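Local coordinates for hypothetical protein PA2201 (Pseudomonas aeruginosa, PDB 2FEF) that is of unknown function but is probably an immunity protein that neutralises a PoNe-type DNase toxin, at residues V273-P278 with D283-A288. Residues are numbered along the deposited sequence; the frame is centred on the assembly and turned at random.
Sequences VLRASP and DLVDYA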
loop_
_atom_site.group_PDB
_atom_site.type_symbol
_atom_site.label_atom_id
_atom_site.label_comp_id
_atom_site.label_asym_id
_atom_site.label_seq_id
_atom_site.Cartn_x
_atom_site.Cartn_y
_atom_site.Cartn_z
ATOM N N VAL B 273 10.615 7.958 -41.521
ATOM C CA VAL B 273 9.823 6.754 -41.790
ATOM C C VAL B 273 9.283 6.118 -40.487
ATOM O O VAL B 273 8.157 5.588 -40.451
ATOM C CB VAL B 273 10.605 5.729 -42.665
ATOM C CG1 VAL B 273 11.802 5.117 -41.944
ATOM C CG2 VAL B 273 9.659 4.660 -43.234
ATOM N N LEU B 274 10.045 6.258 -39.411
ATOM C CA LEU B 274 9.646 5.629 -38.155
ATOM C C LEU B 274 8.597 6.426 -37.365
ATOM O O LEU B 274 7.900 5.881 -36.499
ATOM C CB LEU B 274 10.881 5.366 -37.298
ATOM C CG LEU B 274 12.034 4.639 -37.994
ATOM C CD1 LEU B 274 13.153 4.522 -37.000
ATOM C CD2 LEU B 274 11.596 3.263 -38.527
ATOM N N ARG B 275 8.483 7.719 -37.655
ATOM C CA ARG B 275 7.541 8.582 -36.919
ATOM C C ARG B 275 6.079 8.274 -37.215
ATOM O O ARG B 275 5.185 8.684 -36.460
ATOM C CB ARG B 275 7.850 10.061 -37.200
ATOM C CG ARG B 275 9.205 10.387 -36.649
ATOM C CD ARG B 275 9.373 11.813 -36.288
ATOM N NE ARG B 275 10.686 11.962 -35.694
ATOM C CZ ARG B 275 11.016 12.880 -34.800
ATOM N NH1 ARG B 275 10.111 13.751 -34.372
ATOM N NH2 ARG B 275 12.263 12.893 -34.310
ATOM N N ALA B 276 5.826 7.570 -38.309
ATOM C CA ALA B 276 4.480 7.065 -38.609
ATOM C C ALA B 276 3.999 6.106 -37.529
ATOM O O ALA B 276 2.781 5.929 -37.361
ATOM C CB ALA B 276 4.464 6.388 -39.964
ATOM N N SER B 277 4.946 5.486 -36.810
ATOM C CA SER B 277 4.591 4.437 -35.815
ATOM C C SER B 277 4.078 5.048 -34.519
ATOM O O SER B 277 4.751 5.898 -33.938
ATOM C CB SER B 277 5.769 3.526 -35.495
ATOM O OG SER B 277 5.379 2.703 -34.383
ATOM N N PRO B 278 2.887 4.632 -34.068
ATOM C CA PRO B 278 2.325 5.089 -32.795
ATOM C C PRO B 278 3.127 4.625 -31.576
ATOM O O PRO B 278 2.846 5.062 -30.444
ATOM C CB PRO B 278 0.922 4.475 -32.777
ATOM C CG PRO B 278 0.934 3.406 -33.802
ATOM C CD PRO B 278 1.968 3.741 -34.808
ATOM N N ASP B 283 9.146 12.646 -30.265
ATOM C CA ASP B 283 9.315 13.913 -29.510
ATOM C C ASP B 283 10.482 13.837 -28.542
ATOM O O ASP B 283 11.105 14.851 -28.209
ATOM C CB ASP B 283 8.020 14.370 -28.790
ATOM C CG ASP B 283 7.785 13.642 -27.460
ATOM O OD1 ASP B 283 7.346 12.466 -27.486
ATOM O OD2 ASP B 283 8.024 14.260 -26.389
ATOM N N LEU B 284 10.782 12.617 -28.083
ATOM C CA LEU B 284 11.911 12.427 -27.196
ATOM C C LEU B 284 13.217 12.332 -27.947
ATOM O O LEU B 284 14.250 12.818 -27.453
ATOM C CB LEU B 284 11.719 11.203 -26.278
ATOM C CG LEU B 284 10.541 11.346 -25.312
ATOM C CD1 LEU B 284 10.490 10.153 -24.334
ATOM C CD2 LEU B 284 10.673 12.679 -24.502
ATOM N N VAL B 285 13.179 11.720 -29.135
ATOM C CA VAL B 285 14.318 11.832 -30.053
ATOM C C VAL B 285 14.699 13.303 -30.203
ATOM O O VAL B 285 15.866 13.674 -30.053
ATOM C CB VAL B 285 14.035 11.139 -31.403
ATOM C CG1 VAL B 285 15.206 11.391 -32.408
ATOM C CG2 VAL B 285 13.786 9.609 -31.166
ATOM N N ASP B 286 13.704 14.150 -30.489
ATOM C CA ASP B 286 13.952 15.570 -30.690
ATOM C C ASP B 286 14.531 16.225 -29.437
ATOM O O ASP B 286 15.489 16.991 -29.540
ATOM C CB ASP B 286 12.668 16.281 -31.164
ATOM C CG ASP B 286 12.184 15.791 -32.531
ATOM O OD1 ASP B 286 12.999 15.205 -33.298
ATOM O OD2 ASP B 286 10.972 16.000 -32.857
ATOM N N TYR B 287 13.948 15.904 -28.273
ATOM C CA TYR B 287 14.370 16.422 -26.971
ATOM C C TYR B 287 15.835 16.097 -26.680
ATOM O O TYR B 287 16.615 16.998 -26.336
ATOM C CB TYR B 287 13.488 15.854 -25.839
ATOM C CG TYR B 287 13.985 16.170 -24.457
ATOM C CD1 TYR B 287 13.814 17.440 -23.912
ATOM C CD2 TYR B 287 14.659 15.209 -23.693
ATOM C CE1 TYR B 287 14.273 17.743 -22.637
ATOM C CE2 TYR B 287 15.114 15.513 -22.415
ATOM C CZ TYR B 287 14.942 16.795 -21.910
ATOM O OH TYR B 287 15.386 17.101 -20.637
ATOM N N ALA B 288 16.195 14.812 -26.797
ATOM C CA ALA B 288 17.560 14.362 -26.535
ATOM C C ALA B 288 18.574 15.047 -27.490
ATOM O O ALA B 288 19.643 15.484 -27.054
ATOM C CB ALA B 288 17.630 12.842 -26.664
#
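The Arg275 guanidinium reaches across to 283-288, where NH1 passes 4.4 Å from the backbone N of Asp283; the Asp283 side chain sets off away from 273-278, and its carboxylate pairs with Arg30. At Val285 the side chain points toward 273-278, and CG1 comes within 3.8 Å of Arg275 NH2, oblique to the guanidinium. The Asp286 carboxylate takes the guanidinium end-on in a two-pronged salt bridge, with Arg275 NH1 donating to Asp286 OD2 at 2.8 Å and NH2 to Asp286 OD1 at 2.6 Å. The NH1 bond is the straighter (164°) and reaches OD2 on its syn side but well out of the carboxylate plane; NH2 comes to OD1 still further out, from above, the two flat groups being turned 24° apart. The Arg275 chain, extended from CG to NE, spans the gap between backbones, whose closest CA atoms, those of Arg275 and Asp283, are 9.3 Å apart. Asp271 takes Arg275 NE, so two carboxylates share the guanidinium and probably limit its rotation. The pair thus ties short helix 272-275 to helix 282-292 across the short linker between them. Around it, Val285 and Ala288 pack on helix 258-267, Leu274 reaches helices 223-234 and 258-267, and Leu284 and Tyr287 meet helix 97-127.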